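Local coordinates for periplasmic binding protein (Veillonella parvula, PDB 4MO9) that probably binds a small solute in the periplasm and delivers it to a membrane transporter, as TroA-like solute-binding proteins do, at residues 26-31 and 121-126; 41-46 and 53-58; 185-190 and 340-345; 227-230 and 234-237. All blocks are in the same frame, centred on the assembly; numbering follows the deposited sequence.

Contact 1 (26-31 and 121-126)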
loop_
_atom_site.group_PDB
_atom_site.type_symbol
_atom_site.label_atom_id
_atom_site.label_comp_id
_atom_site.label_asym_id
_atom_site.label_seq_id
_atom_site.Cartn_x
_atom_site.Cartn_y
_atom_site.Cartn_z
ATOM N N ASP A 26 17.045 -3.134 12.304
ATOM C CA ASP A 26 15.949 -2.507 11.575
ATOM C C ASP A 26 16.361 -2.106 10.155
ATOM O O ASP A 26 17.512 -2.345 9.746
ATOM C CB ASP A 26 15.218 -1.413 12.397
ATOM C CG ASP A 26 15.914 -0.050 12.394
ATOM O OD1 ASP A 26 16.900 0.185 11.648
ATOM O OD2 ASP A 26 15.443 0.835 13.150
ATOM N N VAL A 27 15.427 -1.543 9.399
ATOM C CA VAL A 27 15.657 -1.269 7.982
ATOM C C VAL A 27 16.763 -0.223 7.761
ATOM O O VAL A 27 17.299 -0.128 6.667
ATOM C CB VAL A 27 14.333 -0.853 7.290
ATOM C CG1 VAL A 27 14.102 0.630 7.465
ATOM C CG2 VAL A 27 14.339 -1.214 5.800
ATOM N N THR A 28 17.132 0.537 8.798
ATOM C CA THR A 28 18.181 1.548 8.639
ATOM C C THR A 28 19.525 1.046 9.160
ATOM O O THR A 28 20.533 1.769 9.113
ATOM C CB THR A 28 17.853 2.884 9.358
ATOM O OG1 THR A 28 17.908 2.691 10.777
ATOM C CG2 THR A 28 16.467 3.390 8.979
ATOM N N GLY A 29 19.534 -0.179 9.687
ATOM C CA GLY A 29 20.754 -0.740 10.230
ATOM C C GLY A 29 20.905 -0.577 11.728
ATOM O O GLY A 29 21.968 -0.909 12.276
ATOM N N ARG A 30 19.869 -0.077 12.409
ATOM C CA ARG A 30 19.960 0.093 13.862
ATOM C C ARG A 30 19.823 -1.236 14.587
ATOM O O ARG A 30 18.940 -2.054 14.270
ATOM C CB ARG A 30 18.898 1.067 14.390
ATOM C CG ARG A 30 19.072 2.483 13.868
ATOM C CD ARG A 30 17.858 3.362 14.200
ATOM N NE ARG A 30 17.625 3.546 15.635
ATOM C CZ ARG A 30 16.681 2.914 16.330
ATOM N NH1 ARG A 30 15.900 2.018 15.743
ATOM N NH2 ARG A 30 16.516 3.175 17.615
ATOM N N THR A 31 20.707 -1.443 15.559
ATOM C CA THR A 31 20.641 -2.616 16.406
ATOM C C THR A 31 19.736 -2.339 17.604
ATOM O O THR A 31 20.063 -1.538 18.493
ATOM C CB THR A 31 22.042 -3.025 16.883
ATOM O OG1 THR A 31 22.843 -3.371 15.740
ATOM C CG2 THR A 31 21.949 -4.225 17.803
ATOM N N ILE A 121 8.097 2.441 13.172
ATOM C CA ILE A 121 7.948 3.724 12.484
ATOM C C ILE A 121 8.430 3.627 11.049
ATOM O O ILE A 121 9.584 3.280 10.805
ATOM C CB ILE A 121 8.750 4.829 13.199
ATOM C CG1 ILE A 121 8.209 5.047 14.614
ATOM C CG2 ILE A 121 8.696 6.143 12.390
ATOM C CD1 ILE A 121 6.843 5.781 14.651
ATOM N N PRO A 122 7.555 3.932 10.078
ATOM C CA PRO A 122 8.043 3.960 8.696
ATOM C C PRO A 122 9.133 5.020 8.506
ATOM O O PRO A 122 9.096 6.086 9.145
ATOM C CB PRO A 122 6.786 4.338 7.889
ATOM C CG PRO A 122 5.641 3.803 8.731
ATOM C CD PRO A 122 6.090 4.098 10.160
ATOM N N VAL A 123 10.115 4.720 7.659
ATOM C CA VAL A 123 11.167 5.687 7.338
ATOM C C VAL A 123 10.606 7.031 6.865
ATOM O O VAL A 123 11.142 8.091 7.199
ATOM C CB VAL A 123 12.156 5.095 6.301
ATOM C CG1 VAL A 123 13.011 6.183 5.660
ATOM C CG2 VAL A 123 13.042 4.028 6.969
ATOM N N ASP A 124 9.524 6.999 6.088
ATOM C CA ASP A 124 8.908 8.247 5.618
ATOM C C ASP A 124 8.372 9.097 6.778
ATOM O O ASP A 124 8.098 10.289 6.615
ATOM C CB ASP A 124 7.793 7.949 4.605
ATOM C CG ASP A 124 8.329 7.695 3.198
ATOM O OD1 ASP A 124 9.561 7.492 3.052
ATOM O OD2 ASP A 124 7.519 7.699 2.235
ATOM N N LEU A 125 8.231 8.476 7.946
ATOM C CA LEU A 125 7.729 9.143 9.145
ATOM C C LEU A 125 8.859 9.389 10.171
ATOM O O LEU A 125 8.664 10.071 11.187
ATOM C CB LEU A 125 6.602 8.290 9.767
ATOM C CG LEU A 125 5.809 8.831 10.966
ATOM C CD1 LEU A 125 5.156 10.166 10.648
ATOM C CD2 LEU A 125 4.749 7.816 11.392
ATOM N N LYS A 126 10.050 8.856 9.882
ATOM C CA LYS A 126 11.197 8.916 10.806
ATOM C C LYS A 126 11.632 10.332 11.224
ATOM O O LYS A 126 11.830 10.600 12.422
ATOM C CB LYS A 126 12.392 8.147 10.214
ATOM C CG LYS A 126 13.728 8.251 11.011
ATOM C CD LYS A 126 14.711 7.183 10.516
ATOM C CE LYS A 126 16.103 7.310 11.142
ATOM N NZ LYS A 126 16.818 8.540 10.731
#
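Behind V27 and T28, which rest on V123, lie the flat groups that shape the turn: the D26 carboxylate and the R30 guanidinium. D26 OD2 sits at the guanidinium edge, in its plane, 2.9 Å from R30 NH1, in a salt bridge. D26 OD1 accepts three hydrogen bonds. The T28 hydroxyl comes near the carboxylate plane on the syn side (OG1 to OD1 2.8 Å); the backbone N of T28 comes from one face and that of R30 from the other, where R30 NH1 also approaches OD2. These grips fix the carboxylate's rotation; aspartate is short enough to fold back over its own turn. G29, with phi 96°, has a backbone shape that calls for glycine.

With the T28 hydroxyl turned in to D26 (chi1 69°), T28 CG2 is left to meet V123 CG2 at 4.0 Å, flanked by the aliphatic chain of K126. V27 CG1 comes to 3.6 Å from V123 CG2. D26 OD2 also accepts from Y146 N, and R30 NH1 donates to T144 O, tying the turn to strand 143-147. This is an Asx turn within a type I turn, at the bend of hairpin 22-25/31-34, laid against the strand-to-helix junction of a parallel alpha/beta lobe.

Contact 2 (41-46 and 53-58)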
loop_
_atom_site.group_PDB
_atom_site.type_symbol
_atom_site.label_atom_id
_atom_site.label_comp_id
_atom_site.label_asym_id
_atom_site.label_seq_id
_atom_site.Cartn_x
_atom_site.Cartn_y
_atom_site.Cartn_z
ATOM N N VAL A 41 2.557 -3.280 21.461
ATOM C CA VAL A 41 2.953 -2.436 20.343
ATOM C C VAL A 41 2.040 -1.202 20.241
ATOM O O VAL A 41 0.835 -1.309 20.486
ATOM C CB VAL A 41 2.887 -3.249 19.025
ATOM C CG1 VAL A 41 3.256 -2.388 17.813
ATOM C CG2 VAL A 41 3.793 -4.494 19.104
ATOM N N VAL A 42 2.609 -0.039 19.908
ATOM C CA VAL A 42 1.814 1.132 19.509
ATOM C C VAL A 42 1.872 1.258 17.986
ATOM O O VAL A 42 2.954 1.403 17.406
ATOM C CB VAL A 42 2.324 2.446 20.153
ATOM C CG1 VAL A 42 1.602 3.652 19.561
ATOM C CG2 VAL A 42 2.144 2.414 21.668
ATOM N N LEU A 43 0.714 1.181 17.339
ATOM C CA LEU A 43 0.640 1.250 15.878
ATOM C C LEU A 43 0.693 2.676 15.350
ATOM O O LEU A 43 0.149 3.600 15.964
ATOM C CB LEU A 43 -0.668 0.622 15.395
ATOM C CG LEU A 43 -0.901 -0.831 15.798
ATOM C CD1 LEU A 43 -2.315 -1.273 15.383
ATOM C CD2 LEU A 43 0.162 -1.720 15.163
ATOM N N GLN A 44 1.329 2.844 14.191
ATOM C CA GLN A 44 1.246 4.070 13.410
ATOM C C GLN A 44 1.036 3.694 11.945
ATOM O O GLN A 44 1.486 2.617 11.507
ATOM C CB GLN A 44 2.528 4.894 13.538
ATOM C CG GLN A 44 2.747 5.503 14.898
ATOM C CD GLN A 44 1.778 6.637 15.193
ATOM O OE1 GLN A 44 0.862 6.489 16.008
ATOM N NE2 GLN A 44 1.991 7.777 14.560
ATOM N N TRP A 45 0.371 4.583 11.210
ATOM C CA TRP A 45 0.093 4.421 9.768
ATOM C C TRP A 45 -0.509 3.060 9.385
ATOM O O TRP A 45 -0.100 2.452 8.391
ATOM C CB TRP A 45 1.367 4.680 8.942
ATOM C CG TRP A 45 1.718 6.131 8.837
ATOM C CD1 TRP A 45 1.205 7.162 9.590
ATOM C CD2 TRP A 45 2.652 6.727 7.920
ATOM N NE1 TRP A 45 1.767 8.364 9.185
ATOM C CE2 TRP A 45 2.656 8.120 8.169
ATOM C CE3 TRP A 45 3.481 6.219 6.913
ATOM C CZ2 TRP A 45 3.458 9.011 7.435
ATOM C CZ3 TRP A 45 4.278 7.106 6.187
ATOM C CH2 TRP A 45 4.257 8.487 6.455
ATOM N N SER A 46 -1.491 2.590 10.152
ATOM C CA SER A 46 -2.130 1.311 9.852
ATOM C C SER A 46 -2.790 1.314 8.471
ATOM O O SER A 46 -3.536 2.239 8.122
ATOM C CB SER A 46 -3.126 0.923 10.948
ATOM O OG SER A 46 -2.417 0.667 12.152
ATOM N N PHE A 53 -0.717 -4.458 8.920
ATOM C CA PHE A 53 -0.973 -5.634 8.085
ATOM C C PHE A 53 0.083 -6.713 8.295
ATOM O O PHE A 53 -0.233 -7.902 8.282
ATOM C CB PHE A 53 -1.042 -5.261 6.610
ATOM C CG PHE A 53 -2.423 -4.888 6.150
ATOM C CD1 PHE A 53 -2.674 -3.631 5.629
ATOM C CD2 PHE A 53 -3.467 -5.795 6.244
ATOM C CE1 PHE A 53 -3.947 -3.279 5.202
ATOM C CE2 PHE A 53 -4.746 -5.449 5.811
ATOM C CZ PHE A 53 -4.983 -4.193 5.297
ATOM N N THR A 54 1.338 -6.312 8.470
ATOM C CA THR A 54 2.386 -7.298 8.772
ATOM C C THR A 54 2.117 -7.999 10.103
ATOM O O THR A 54 2.198 -9.236 10.204
ATOM C CB THR A 54 3.774 -6.647 8.763
ATOM O OG1 THR A 54 3.944 -5.942 7.518
ATOM C CG2 THR A 54 4.875 -7.700 8.913
ATOM N N ILE A 55 1.779 -7.222 11.126
ATOM C CA ILE A 55 1.500 -7.812 12.431
ATOM C C ILE A 55 0.316 -8.782 12.350
ATOM O O ILE A 55 0.377 -9.894 12.895
ATOM C CB ILE A 55 1.285 -6.719 13.506
ATOM C CG1 ILE A 55 2.585 -5.934 13.704
ATOM C CG2 ILE A 55 0.816 -7.322 14.817
ATOM C CD1 ILE A 55 2.492 -4.772 14.734
ATOM N N SER A 56 -0.744 -8.386 11.641
ATOM C CA SER A 56 -1.915 -9.247 11.505
ATOM C C SER A 56 -1.532 -10.531 10.783
ATOM O O SER A 56 -2.012 -11.608 11.121
ATOM C CB SER A 56 -3.024 -8.532 10.731
ATOM O OG SER A 56 -3.367 -7.303 11.345
ATOM N N ALA A 57 -0.662 -10.416 9.785
ATOM C CA ALA A 57 -0.234 -11.584 9.017
ATOM C C ALA A 57 0.617 -12.536 9.856
ATOM O O ALA A 57 0.615 -13.751 9.628
ATOM C CB ALA A 57 0.526 -11.138 7.777
ATOM N N LEU A 58 1.338 -11.986 10.828
ATOM C CA LEU A 58 2.191 -12.781 11.714
ATOM C C LEU A 58 1.403 -13.405 12.866
ATOM O O LEU A 58 1.629 -14.566 13.235
ATOM C CB LEU A 58 3.324 -11.903 12.267
ATOM C CG LEU A 58 4.366 -11.493 11.226
ATOM C CD1 LEU A 58 5.173 -10.276 11.683
ATOM C CD2 LEU A 58 5.291 -12.655 10.921
#
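I55 CG1 is anti to its carbonyl carbon (chi1 -65°) and the chain then runs on extended (chi2 178°), which carries CD1 straight out from helix 52-59 to V41 and L43. V41 answers with CG1, set anti to the backbone N, and the two side chains meet tip to tip, V41 CG1 lying 4.0 Å from I55 CD1. L43 approaches differently: its side chain crosses that of I55 at a slant and offers one branch, so that L43 CD2 is 3.9 Å from I55 CD1. A single terminal methyl is thus shared by V41 and L43, two positions apart and both pointing to the helix.

Isoleucine has the reach to span the gap between helix and sheet, valine is compact and compatible with the extended backbone of strand 41-42, and leucine lengthens the surface where the strand has given way to loop. All three are buried. On the helix, I55 also packs on I164 and L168 of helix 154-168, and V41 rests on V118 and F120 of strand 118-122. Just beyond L43, W45 touches the bound trimethylamine oxide, and the S46 carbonyl accepts from the hydroxyl of S73, another residue of that pocket; this is the first strand-loop-helix step of the beta-alpha-beta unit 41-42, 52-59, 67-69.

Since no hydrogen bond or charge crosses between the segments, their contact depends on shape and burial of methyl groups rather than on direction, while the backbone polar groups of V41 and L43 are engaged with the neighbouring strand through residues such as A68 and G69.

Contact 3 (185-190 and 340-345)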
loop_
_atom_site.group_PDB
_atom_site.type_symbol
_atom_site.label_atom_id
_atom_site.label_comp_id
_atom_site.label_asym_id
_atom_site.label_seq_id
_atom_site.Cartn_x
_atom_site.Cartn_y
_atom_site.Cartn_z
ATOM N N VAL A 185 7.811 -10.943 -6.512
ATOM C CA VAL A 185 8.418 -9.713 -6.996
ATOM C C VAL A 185 9.654 -10.003 -7.855
ATOM O O VAL A 185 9.861 -9.345 -8.883
ATOM C CB VAL A 185 8.700 -8.735 -5.855
ATOM C CG1 VAL A 185 9.552 -7.560 -6.334
ATOM C CG2 VAL A 185 7.381 -8.232 -5.293
ATOM N N THR A 186 10.448 -11.012 -7.479
ATOM C CA THR A 186 11.622 -11.357 -8.287
ATOM C C THR A 186 11.257 -11.919 -9.652
ATOM O O THR A 186 11.955 -11.639 -10.629
ATOM C CB THR A 186 12.616 -12.316 -7.569
ATOM O OG1 THR A 186 11.967 -13.564 -7.283
ATOM C CG2 THR A 186 13.135 -11.680 -6.281
ATOM N N ARG A 187 10.189 -12.719 -9.736
ATOM C CA ARG A 187 9.721 -13.216 -11.030
ATOM C C ARG A 187 9.413 -12.028 -11.940
ATOM O O ARG A 187 9.847 -11.991 -13.098
ATOM C CB ARG A 187 8.465 -14.095 -10.880
ATOM C CG ARG A 187 7.913 -14.638 -12.201
ATOM C CD ARG A 187 6.607 -15.438 -12.021
ATOM N NE ARG A 187 6.826 -16.712 -11.331
ATOM C CZ ARG A 187 6.546 -16.934 -10.047
ATOM N NH1 ARG A 187 6.023 -15.969 -9.290
ATOM N NH2 ARG A 187 6.795 -18.131 -9.517
ATOM N N VAL A 188 8.677 -11.058 -11.409
ATOM C CA VAL A 188 8.338 -9.842 -12.156
ATOM C C VAL A 188 9.575 -9.044 -12.572
ATOM O O VAL A 188 9.766 -8.762 -13.765
ATOM C CB VAL A 188 7.390 -8.918 -11.355
ATOM C CG1 VAL A 188 7.251 -7.553 -12.047
ATOM C CG2 VAL A 188 6.016 -9.570 -11.176
ATOM N N LEU A 189 10.420 -8.694 -11.604
ATOM C CA LEU A 189 11.563 -7.829 -11.882
ATOM C C LEU A 189 12.571 -8.496 -12.816
ATOM O O LEU A 189 13.099 -7.849 -13.722
ATOM C CB LEU A 189 12.230 -7.353 -10.584
ATOM C CG LEU A 189 11.378 -6.453 -9.685
ATOM C CD1 LEU A 189 12.106 -6.108 -8.406
ATOM C CD2 LEU A 189 10.990 -5.180 -10.420
ATOM N N ASP A 190 12.832 -9.788 -12.615
ATOM C CA ASP A 190 13.724 -10.519 -13.515
ATOM C C ASP A 190 13.186 -10.550 -14.934
ATOM O O ASP A 190 13.913 -10.280 -15.897
ATOM C CB ASP A 190 13.905 -11.968 -13.072
ATOM C CG ASP A 190 14.937 -12.697 -13.905
ATOM O OD1 ASP A 190 16.055 -12.156 -14.068
ATOM O OD2 ASP A 190 14.638 -13.799 -14.420
ATOM N N LYS A 340 1.278 -14.668 -18.546
ATOM C CA LYS A 340 0.092 -15.525 -18.499
ATOM C C LYS A 340 0.110 -16.429 -17.276
ATOM O O LYS A 340 -0.938 -16.904 -16.830
ATOM C CB LYS A 340 -0.026 -16.386 -19.764
ATOM C CG LYS A 340 -0.046 -15.591 -21.056
ATOM C CD LYS A 340 -0.487 -16.437 -22.252
ATOM C CE LYS A 340 -1.993 -16.693 -22.227
ATOM N NZ LYS A 340 -2.521 -17.155 -23.551
ATOM N N ASP A 341 1.304 -16.663 -16.736
ATOM C CA ASP A 341 1.467 -17.550 -15.592
ATOM C C ASP A 341 1.323 -16.797 -14.271
ATOM O O ASP A 341 1.555 -17.360 -13.187
ATOM C CB ASP A 341 2.828 -18.260 -15.661
ATOM C CG ASP A 341 4.002 -17.289 -15.653
ATOM O OD1 ASP A 341 3.789 -16.085 -15.900
ATOM O OD2 ASP A 341 5.147 -17.731 -15.401
ATOM N N VAL A 342 0.947 -15.525 -14.353
ATOM C CA VAL A 342 0.788 -14.706 -13.156
ATOM C C VAL A 342 -0.665 -14.255 -12.981
ATOM O O VAL A 342 -1.297 -13.837 -13.943
ATOM C CB VAL A 342 1.748 -13.494 -13.196
ATOM C CG1 VAL A 342 1.303 -12.411 -12.245
ATOM C CG2 VAL A 342 3.177 -13.943 -12.863
ATOM N N ASP A 343 -1.191 -14.350 -11.759
ATOM C CA ASP A 343 -2.570 -13.936 -11.472
ATOM C C ASP A 343 -2.601 -13.022 -10.245
ATOM O O ASP A 343 -2.644 -13.502 -9.104
ATOM C CB ASP A 343 -3.455 -15.165 -11.241
ATOM C CG ASP A 343 -4.938 -14.816 -11.136
ATOM O OD1 ASP A 343 -5.284 -13.679 -10.738
ATOM O OD2 ASP A 343 -5.769 -15.696 -11.447
ATOM N N PRO A 344 -2.592 -11.701 -10.478
ATOM C CA PRO A 344 -2.438 -10.720 -9.397
ATOM C C PRO A 344 -3.595 -10.771 -8.402
ATOM O O PRO A 344 -3.366 -10.600 -7.197
ATOM C CB PRO A 344 -2.387 -9.374 -10.137
ATOM C CG PRO A 344 -2.039 -9.731 -11.575
ATOM C CD PRO A 344 -2.672 -11.068 -11.807
ATOM N N GLU A 345 -4.815 -11.018 -8.879
ATOM C CA GLU A 345 -5.933 -11.138 -7.947
ATOM C C GLU A 345 -5.770 -12.371 -7.053
ATOM O O GLU A 345 -6.028 -12.320 -5.852
ATOM C CB GLU A 345 -7.291 -11.178 -8.669
ATOM C CG GLU A 345 -8.424 -10.789 -7.722
ATOM C CD GLU A 345 -9.803 -11.134 -8.229
ATOM O OE1 GLU A 345 -9.968 -11.355 -9.452
ATOM O OE2 GLU A 345 -10.728 -11.177 -7.386
#
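R187 lays its aliphatic chain alongside V342, the two side chains sliding past each other in opposite directions, with R187 CD 3.8 Å from V342 CG2. The extended first two torsions, with CG anti to the backbone N (chi1 179°), bring CD over the valine, and the bend at chi3 (-69°) then turns the guanidinium aside. Arginine suits a partly exposed helix position of this kind: its methylenes cover a buried apolar neighbour and its charged end can stay at the surface. V342, by contrast, is buried and presents a plain branched surface, which also packs against E328 of helix 324-334.

The polar part of the contact is loose. D341 OD2 lies 4.5 Å from R187 NE and well out of the guanidinium plane, so no N-H points at it and the attraction, if it matters, would be electrostatic alone. The firm partner of D341 is R191, one helical turn further on, whose NH1 forms a salt bridge with OD1.

Past V342 the chain enters helix 344-355. D343 is its N-cap, OD1 accepting from the backbone N of A346, and proline at P344 fits the first turn, where its missing N-H costs nothing. What results is a capped helix start, with the residues before it packed on the long helix 171-194; such a long helix joining two lobes is characteristic of TroA-like binding proteins.

Contact 4 (227-230 and 234-237)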
loop_
_atom_site.group_PDB
_atom_site.type_symbol
_atom_site.label_atom_id
_atom_site.label_comp_id
_atom_site.label_asym_id
_atom_site.label_seq_id
_atom_site.Cartn_x
_atom_site.Cartn_y
_atom_site.Cartn_z
ATOM N N LEU A 227 6.632 2.421 -9.394
ATOM C CA LEU A 227 6.225 1.040 -9.602
ATOM C C LEU A 227 6.001 0.742 -11.085
ATOM O O LEU A 227 6.417 -0.313 -11.581
ATOM C CB LEU A 227 4.951 0.739 -8.815
ATOM C CG LEU A 227 5.088 0.765 -7.291
ATOM C CD1 LEU A 227 3.704 0.683 -6.651
ATOM C CD2 LEU A 227 5.948 -0.390 -6.825
ATOM N N ALA A 228 5.354 1.659 -11.793
ATOM C CA ALA A 228 5.097 1.447 -13.223
ATOM C C ALA A 228 6.410 1.370 -14.007
ATOM O O ALA A 228 6.566 0.541 -14.909
ATOM C CB ALA A 228 4.217 2.552 -13.767
ATOM N N THR A 229 7.355 2.234 -13.658
ATOM C CA THR A 229 8.681 2.196 -14.271
ATOM C C THR A 229 9.411 0.867 -14.017
ATOM O O THR A 229 9.995 0.287 -14.938
ATOM C CB THR A 229 9.536 3.370 -13.776
ATOM O OG1 THR A 229 8.930 4.595 -14.212
ATOM C CG2 THR A 229 10.953 3.279 -14.330
HETATM N N MSE A 230 9.367 0.377 -12.781
HETATM C CA MSE A 230 10.020 -0.888 -12.451
HETATM C C MSE A 230 9.388 -2.066 -13.180
HETATM O O MSE A 230 10.054 -3.074 -13.443
HETATM C CB MSE A 230 9.968 -1.143 -10.941
HETATM C CG MSE A 230 10.621 -0.052 -10.116
HETATM SE SE MSE A 230 10.728 -0.575 -8.217
HETATM C CE MSE A 230 11.599 -2.291 -8.507
ATOM N N ASP A 234 6.647 3.121 -19.798
ATOM C CA ASP A 234 7.095 4.493 -20.015
ATOM C C ASP A 234 6.036 5.452 -19.462
ATOM O O ASP A 234 4.997 5.672 -20.093
ATOM C CB ASP A 234 7.310 4.750 -21.512
ATOM C CG ASP A 234 7.941 6.102 -21.794
ATOM O OD1 ASP A 234 8.104 6.900 -20.846
ATOM O OD2 ASP A 234 8.267 6.378 -22.973
ATOM N N VAL A 235 6.292 6.015 -18.282
ATOM C CA VAL A 235 5.342 6.922 -17.633
ATOM C C VAL A 235 5.295 8.288 -18.340
ATOM O O VAL A 235 6.242 9.073 -18.242
ATOM C CB VAL A 235 5.696 7.102 -16.143
ATOM C CG1 VAL A 235 4.701 8.021 -15.460
ATOM C CG2 VAL A 235 5.736 5.743 -15.438
ATOM N N ILE A 236 4.197 8.585 -19.041
ATOM C CA ILE A 236 4.163 9.782 -19.900
ATOM C C ILE A 236 4.371 11.094 -19.130
ATOM O O ILE A 236 4.768 12.109 -19.707
ATOM C CB ILE A 236 2.860 9.887 -20.754
ATOM C CG1 ILE A 236 1.641 10.237 -19.887
ATOM C CG2 ILE A 236 2.634 8.610 -21.578
ATOM C CD1 ILE A 236 0.399 10.650 -20.711
ATOM N N THR A 237 4.098 11.066 -17.829
ATOM C CA THR A 237 4.208 12.254 -16.984
ATOM C C THR A 237 5.560 12.366 -16.268
ATOM O O THR A 237 5.776 13.319 -15.518
ATOM C CB THR A 237 3.087 12.287 -15.917
ATOM O OG1 THR A 237 2.947 10.985 -15.334
ATOM C CG2 THR A 237 1.754 12.713 -16.531
HETATM O O HOH W 1 8.769 5.622 -16.954
#
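Apolar packing comes first: A228 CB meets V235 CG2 at 3.9 Å, both residues being buried. Alanine's lone methyl allows helix 224-230 to lie close to the strand, and the branched valine suits the extended backbone of strand 234-235 while filling the space between. The same methyl, V235 CG2, abuts the T229 hydroxyl in van der Waals contact, 3.6 Å from OG1, the two side chains crossing at about a right angle.

The polar link is made by one water. It donates to T229 OG1 at 2.9 Å and accepts from V235 N at 2.8 Å, bridging helix and strand where no direct hydrogen bond joins them. The T229 chi1 of -64° sets OG1 beside its own backbone N, on the side facing this water. The single hydroxyl proton is available to the carbonyl O of G220, its main partner, or to that of G225.

The contact closes the beta-alpha-beta unit 201-206, 224-230, 234-235. A228 also packs on L204 of strand 201-206, the neighbour of edge strand 234-235 in the five-stranded sheet, while L227 and the selenomethionine M230 reach helix 324-334.

Contacts 2 and 4 are buried and each joins a helix to a strand of its own beta-alpha-beta unit, on opposite sides of the chain's centre; contact 2 is wholly apolar, whereas contact 4 adds a water bridge. Contact 1 lies at the surface and contact 3 is partly buried, and in both, charged groups flank a small apolar touch. Contacts 1 and 2 share the four-stranded parallel sheet through neighbouring strands 118-122 and 41-42, and P122 CG packs 3.7 Å from W45 CE3. Contacts 3 and 4 meet where L189 of the long helix touches M230. Contacts 2 and 3 stay about 13 Å apart at their nearest atoms.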